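Long-range contact in beta-lactamase-related domain-containing protein (Bacteroides dorei DSM 17855, PDB 5TGF), which is a putative beta-lactamase-family hydrolase of unknown substrate that binds calcium: residues 264-276 with 283-297. Sequence-based numbering, arbitrary orientation.
Sequences IYGLGEWRELVDE and QISSPGWAGAYPWIN
Glu272 and Gln283 meet at a classic beta bulge, an example of how one extra residue in an edge strand can turn a carboxylate onto the neighbouring strand. Trp270 and Ser285 form a hydrogen-bonded antiparallel pair, Arg271 and Ile284 the non-hydrogen-bonded pair after it; then Glu272 and Leu273 both face Gln283, and their amides converge on its carbonyl oxygen, weakly from Glu272 N. With CG anti to its own carbonyl carbon (chi1 -67°) and the chain then extended, Glu272 reaches across the pairing. Its OE1 accepts from two donors: Gln283 NE2 at 2.9 Å, nearly in line with the C-O bond, and Tyr293 OH at 2.8 Å, on the syn lone pair; Tyr293 OH also hydrogen-bonds Ser330 OG. The hydroxyl of Ser285 donates to Glu272 OE2 over 2.6 Å from above the carboxylate plane, and Tyr252 OH binds the same oxygen. Three donors from 283-297, with Tyr252 beside them, probably hold the buried carboxylate in one rotation and would be expected to stabilise its charge. Leu273 runs alongside Gln283, CD1 lying 3.6 Å from Gln283 CB, while Asn297 ND2 donates to Gln283 OE1 at 2.9 Å, its OD1 being bound to Asp300 N. At the other end Trp270 CD1 packs 3.4 Å from Pro287 CD, the two side chains crossing at about a right angle; a water bridges Trp270 NE1 and Pro287 O. Tyr265 CE1 sits over one indole face. The contact joins strand 270-274, outermost in the six-stranded antiparallel sheet, to 281-285 and 293-297. Helix 328-337 packs against Gln283 and Tyr293, whereas Glu269 and Ile284 touch helices 60-74 and 231-238.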
loop_
_atom_site.group_PDB
_atom_site.type_symbol
_atom_site.label_atom_id
_atom_site.label_comp_id
_atom_site.label_asym_id
_atom_site.label_seq_id
_atom_site.Cartn_x
_atom_site.Cartn_y
_atom_site.Cartn_z
ATOM N N ILE A 264 -9.635 -5.538 8.888
ATOM C CA ILE A 264 -9.570 -4.995 7.507
ATOM C C ILE A 264 -8.174 -4.580 7.035
ATOM O O ILE A 264 -7.997 -4.233 5.853
ATOM C CB ILE A 264 -10.540 -3.811 7.320
ATOM C CG1 ILE A 264 -10.178 -2.664 8.283
ATOM C CG2 ILE A 264 -11.974 -4.333 7.474
ATOM C CD1 ILE A 264 -11.079 -1.457 8.193
ATOM N N TYR A 265 -7.180 -4.618 7.916
ATOM C CA TYR A 265 -5.858 -4.090 7.529
ATOM C C TYR A 265 -4.750 -4.868 8.198
ATOM O O TYR A 265 -4.876 -5.275 9.356
ATOM C CB TYR A 265 -5.762 -2.585 7.876
ATOM C CG TYR A 265 -4.918 -1.749 6.952
ATOM C CD1 TYR A 265 -5.432 -1.235 5.770
ATOM C CD2 TYR A 265 -3.573 -1.477 7.255
ATOM C CE1 TYR A 265 -4.665 -0.446 4.933
ATOM C CE2 TYR A 265 -2.795 -0.699 6.407
ATOM C CZ TYR A 265 -3.343 -0.188 5.250
ATOM O OH TYR A 265 -2.571 0.633 4.423
ATOM N N GLY A 266 -3.651 -5.021 7.468
ATOM C CA GLY A 266 -2.418 -5.583 7.963
ATOM C C GLY A 266 -1.391 -4.500 8.189
ATOM O O GLY A 266 -1.677 -3.520 8.909
ATOM N N LEU A 267 -0.180 -4.693 7.662
ATOM C CA LEU A 267 0.854 -3.651 7.647
ATOM C C LEU A 267 0.940 -3.021 6.271
ATOM O O LEU A 267 1.323 -3.670 5.280
ATOM C CB LEU A 267 2.218 -4.221 8.034
ATOM C CG LEU A 267 2.246 -4.988 9.361
ATOM C CD1 LEU A 267 3.624 -5.613 9.577
ATOM C CD2 LEU A 267 1.934 -4.084 10.536
ATOM N N GLY A 268 0.418 -1.812 6.150
ATOM C CA GLY A 268 0.380 -1.109 4.855
ATOM C C GLY A 268 -0.412 -1.762 3.724
ATOM O O GLY A 268 -0.103 -1.544 2.580
ATOM N N GLU A 269 -1.415 -2.570 4.053
ATOM C CA GLU A 269 -2.181 -3.296 3.071
ATOM C C GLU A 269 -3.553 -3.668 3.643
ATOM O O GLU A 269 -3.684 -3.969 4.868
ATOM C CB GLU A 269 -1.431 -4.555 2.635
ATOM C CG GLU A 269 -1.135 -5.555 3.762
ATOM C CD GLU A 269 0.170 -6.337 3.523
ATOM O OE1 GLU A 269 0.119 -7.525 3.111
ATOM O OE2 GLU A 269 1.279 -5.728 3.669
ATOM N N TRP A 270 -4.561 -3.656 2.775
ATOM C CA TRP A 270 -5.919 -4.043 3.145
ATOM C C TRP A 270 -6.094 -5.545 3.030
ATOM O O TRP A 270 -5.651 -6.189 2.040
ATOM C CB TRP A 270 -6.978 -3.368 2.233
ATOM C CG TRP A 270 -7.008 -1.856 2.279
ATOM C CD1 TRP A 270 -6.305 -0.983 1.476
ATOM C CD2 TRP A 270 -7.810 -1.043 3.129
ATOM N NE1 TRP A 270 -6.564 0.305 1.846
ATOM C CE2 TRP A 270 -7.491 0.296 2.853
ATOM C CE3 TRP A 270 -8.697 -1.323 4.190
ATOM C CZ2 TRP A 270 -8.049 1.357 3.560
ATOM C CZ3 TRP A 270 -9.279 -0.245 4.873
ATOM C CH2 TRP A 270 -8.958 1.057 4.562
ATOM N N ARG A 271 -6.764 -6.094 4.030
ATOM C CA ARG A 271 -7.279 -7.449 4.028
ATOM C C ARG A 271 -8.696 -7.473 3.469
ATOM O O ARG A 271 -9.658 -7.245 4.180
ATOM C CB ARG A 271 -7.202 -8.014 5.447
ATOM C CG ARG A 271 -5.766 -8.114 5.982
ATOM C CD ARG A 271 -5.637 -8.495 7.461
ATOM N NE ARG A 271 -6.728 -9.333 7.979
ATOM C CZ ARG A 271 -6.676 -10.623 8.287
ATOM N NH1 ARG A 271 -5.614 -11.379 8.051
ATOM N NH2 ARG A 271 -7.751 -11.171 8.782
ATOM N N GLU A 272 -8.811 -7.558 2.146
ATOM C CA GLU A 272 -10.103 -7.344 1.482
ATOM C C GLU A 272 -11.046 -8.546 1.682
ATOM O O GLU A 272 -12.233 -8.360 1.917
ATOM C CB GLU A 272 -9.942 -7.110 -0.019
ATOM C CG GLU A 272 -9.247 -5.806 -0.371
ATOM C CD GLU A 272 -9.290 -5.501 -1.866
ATOM O OE1 GLU A 272 -9.358 -6.434 -2.677
ATOM O OE2 GLU A 272 -9.162 -4.326 -2.219
ATOM N N LEU A 273 -10.531 -9.767 1.557
ATOM C CA LEU A 273 -11.363 -10.962 1.772
ATOM C C LEU A 273 -10.661 -11.861 2.789
ATOM O O LEU A 273 -9.447 -12.179 2.649
ATOM C CB LEU A 273 -11.563 -11.731 0.464
ATOM C CG LEU A 273 -12.115 -10.968 -0.724
ATOM C CD1 LEU A 273 -12.101 -11.841 -1.990
ATOM C CD2 LEU A 273 -13.522 -10.502 -0.392
ATOM N N VAL A 274 -11.453 -12.355 3.747
ATOM C CA VAL A 274 -10.905 -13.092 4.874
ATOM C C VAL A 274 -11.714 -14.352 5.120
ATOM O O VAL A 274 -12.940 -14.366 4.948
ATOM C CB VAL A 274 -10.876 -12.187 6.133
ATOM C CG1 VAL A 274 -10.457 -12.949 7.362
ATOM C CG2 VAL A 274 -9.888 -11.038 5.943
ATOM N N ASP A 275 -11.002 -15.434 5.420
ATOM C CA ASP A 275 -11.653 -16.685 5.855
ATOM C C ASP A 275 -11.875 -16.636 7.387
ATOM O O ASP A 275 -10.908 -16.652 8.150
ATOM C CB ASP A 275 -10.790 -17.881 5.462
ATOM C CG ASP A 275 -11.364 -19.211 5.951
ATOM O OD1 ASP A 275 -12.464 -19.571 5.510
ATOM O OD2 ASP A 275 -10.736 -19.852 6.829
ATOM N N GLU A 276 -13.140 -16.555 7.807
ATOM C CA GLU A 276 -13.517 -16.492 9.240
ATOM C C GLU A 276 -12.920 -17.637 10.077
ATOM O O GLU A 276 -12.352 -17.401 11.129
ATOM C CB GLU A 276 -15.059 -16.504 9.420
ATOM C CG GLU A 276 -15.766 -15.149 9.266
ATOM C CD GLU A 276 -15.914 -14.662 7.818
ATOM O OE1 GLU A 276 -16.311 -13.478 7.615
ATOM O OE2 GLU A 276 -15.644 -15.462 6.887
ATOM N N GLN A 283 -7.499 -12.388 -0.022
ATOM C CA GLN A 283 -7.297 -11.280 -0.983
ATOM C C GLN A 283 -6.781 -10.054 -0.238
ATOM O O GLN A 283 -7.376 -9.618 0.763
ATOM C CB GLN A 283 -8.574 -10.962 -1.747
ATOM C CG GLN A 283 -8.330 -10.018 -2.935
ATOM C CD GLN A 283 -9.509 -9.939 -3.895
ATOM O OE1 GLN A 283 -9.640 -10.777 -4.776
ATOM N NE2 GLN A 283 -10.366 -8.926 -3.724
ATOM N N ILE A 284 -5.645 -9.563 -0.691
ATOM C CA ILE A 284 -4.956 -8.428 -0.103
ATOM C C ILE A 284 -4.664 -7.386 -1.228
ATOM O O ILE A 284 -4.390 -7.729 -2.394
ATOM C CB ILE A 284 -3.628 -8.912 0.522
ATOM C CG1 ILE A 284 -3.906 -9.830 1.734
ATOM C CG2 ILE A 284 -2.753 -7.743 0.974
ATOM C CD1 ILE A 284 -2.786 -10.791 1.983
ATOM N N SER A 285 -4.742 -6.105 -0.869
ATOM C CA SER A 285 -4.549 -5.030 -1.824
ATOM C C SER A 285 -4.009 -3.778 -1.170
ATOM O O SER A 285 -3.947 -3.666 0.069
ATOM C CB SER A 285 -5.882 -4.695 -2.471
ATOM O OG SER A 285 -6.638 -3.940 -1.530
ATOM N N SER A 286 -3.598 -2.823 -2.014
ATOM C CA SER A 286 -3.220 -1.473 -1.568
ATOM C C SER A 286 -3.662 -0.404 -2.615
ATOM O O SER A 286 -2.828 0.170 -3.321
ATOM C CB SER A 286 -1.724 -1.407 -1.302
ATOM O OG SER A 286 -1.380 -0.274 -0.489
ATOM N N PRO A 287 -4.988 -0.136 -2.729
ATOM C CA PRO A 287 -5.444 0.789 -3.755
ATOM C C PRO A 287 -5.019 2.217 -3.469
ATOM O O PRO A 287 -4.932 2.602 -2.319
ATOM C CB PRO A 287 -6.973 0.689 -3.696
ATOM C CG PRO A 287 -7.255 -0.477 -2.825
ATOM C CD PRO A 287 -6.091 -0.594 -1.884
ATOM N N GLY A 288 -4.783 2.992 -4.516
ATOM C CA GLY A 288 -4.572 4.441 -4.378
ATOM C C GLY A 288 -5.796 5.195 -4.855
ATOM O O GLY A 288 -6.554 4.676 -5.652
ATOM N N TRP A 289 -5.945 6.432 -4.410
ATOM C CA TRP A 289 -7.144 7.207 -4.684
ATOM C C TRP A 289 -7.361 7.425 -6.191
ATOM O O TRP A 289 -8.500 7.626 -6.623
ATOM C CB TRP A 289 -7.125 8.564 -3.965
ATOM C CG TRP A 289 -6.046 9.526 -4.457
ATOM C CD1 TRP A 289 -4.780 9.623 -3.950
ATOM C CD2 TRP A 289 -6.134 10.522 -5.482
ATOM N NE1 TRP A 289 -4.065 10.549 -4.627
ATOM C CE2 TRP A 289 -4.869 11.156 -5.549
ATOM C CE3 TRP A 289 -7.129 10.922 -6.374
ATOM C CZ2 TRP A 289 -4.576 12.153 -6.475
ATOM C CZ3 TRP A 289 -6.843 11.954 -7.290
ATOM C CH2 TRP A 289 -5.579 12.549 -7.323
ATOM N N ALA A 290 -6.259 7.477 -6.961
ATOM C CA ALA A 290 -6.297 7.858 -8.368
ATOM C C ALA A 290 -6.378 6.681 -9.331
ATOM O O ALA A 290 -6.303 6.878 -10.569
ATOM C CB ALA A 290 -5.087 8.745 -8.717
ATOM N N GLY A 291 -6.593 5.480 -8.808
ATOM C CA GLY A 291 -6.919 4.328 -9.632
ATOM C C GLY A 291 -5.949 3.156 -9.641
ATOM O O GLY A 291 -6.322 2.068 -10.041
ATOM N N ALA A 292 -4.739 3.338 -9.117
ATOM C CA ALA A 292 -3.793 2.237 -9.031
ATOM C C ALA A 292 -4.365 1.151 -8.095
ATOM O O ALA A 292 -4.812 1.457 -6.966
ATOM C CB ALA A 292 -2.444 2.720 -8.507
ATOM N N TYR A 293 -4.367 -0.084 -8.559
ATOM C CA TYR A 293 -4.942 -1.209 -7.801
ATOM C C TYR A 293 -4.059 -2.446 -7.965
ATOM O O TYR A 293 -4.173 -3.168 -8.980
ATOM C CB TYR A 293 -6.328 -1.519 -8.295
ATOM C CG TYR A 293 -7.009 -2.615 -7.487
ATOM C CD1 TYR A 293 -7.468 -2.373 -6.188
ATOM C CD2 TYR A 293 -7.268 -3.843 -8.045
ATOM C CE1 TYR A 293 -8.096 -3.374 -5.456
ATOM C CE2 TYR A 293 -7.891 -4.840 -7.334
ATOM C CZ TYR A 293 -8.315 -4.599 -6.038
ATOM O OH TYR A 293 -8.920 -5.637 -5.338
ATOM N N PRO A 294 -3.219 -2.708 -6.974
ATOM C CA PRO A 294 -2.517 -3.950 -6.879
ATOM C C PRO A 294 -3.227 -4.954 -5.971
ATOM O O PRO A 294 -3.731 -4.584 -4.904
ATOM C CB PRO A 294 -1.187 -3.518 -6.277
ATOM C CG PRO A 294 -1.558 -2.382 -5.347
ATOM C CD PRO A 294 -2.824 -1.782 -5.890
ATOM N N TRP A 295 -3.229 -6.227 -6.345
ATOM C CA TRP A 295 -3.808 -7.229 -5.468
ATOM C C TRP A 295 -3.197 -8.599 -5.609
ATOM O O TRP A 295 -2.605 -8.942 -6.659
ATOM C CB TRP A 295 -5.310 -7.309 -5.677
ATOM C CG TRP A 295 -5.749 -8.165 -6.822
ATOM C CD1 TRP A 295 -6.320 -9.404 -6.734
ATOM C CD2 TRP A 295 -5.769 -7.815 -8.214
ATOM N NE1 TRP A 295 -6.599 -9.887 -7.998
ATOM C CE2 TRP A 295 -6.337 -8.912 -8.916
ATOM C CE3 TRP A 295 -5.378 -6.678 -8.941
ATOM C CZ2 TRP A 295 -6.474 -8.930 -10.325
ATOM C CZ3 TRP A 295 -5.510 -6.690 -10.340
ATOM C CH2 TRP A 295 -6.088 -7.802 -11.009
ATOM N N ILE A 296 -3.427 -9.399 -4.581
ATOM C CA ILE A 296 -3.153 -10.825 -4.620
ATOM C C ILE A 296 -4.432 -11.536 -4.167
ATOM O O ILE A 296 -5.059 -11.136 -3.166
ATOM C CB ILE A 296 -2.008 -11.179 -3.685
ATOM C CG1 ILE A 296 -0.682 -10.630 -4.215
ATOM C CG2 ILE A 296 -1.923 -12.671 -3.451
ATOM C CD1 ILE A 296 0.458 -10.844 -3.239
ATOM N N ASN A 297 -4.827 -12.584 -4.898
ATOM C CA ASN A 297 -5.877 -13.504 -4.449
ATOM C C ASN A 297 -5.293 -14.916 -4.356
ATOM O O ASN A 297 -4.984 -15.562 -5.391
ATOM C CB ASN A 297 -7.093 -13.459 -5.371
ATOM C CG ASN A 297 -8.263 -14.303 -4.836
ATOM O OD1 ASN A 297 -8.116 -15.499 -4.572
ATOM N ND2 ASN A 297 -9.397 -13.669 -4.620
HETATM O O HOH W 1 -2.904 0.340 1.780
HETATM O O HOH W 2 -4.829 2.202 0.517
#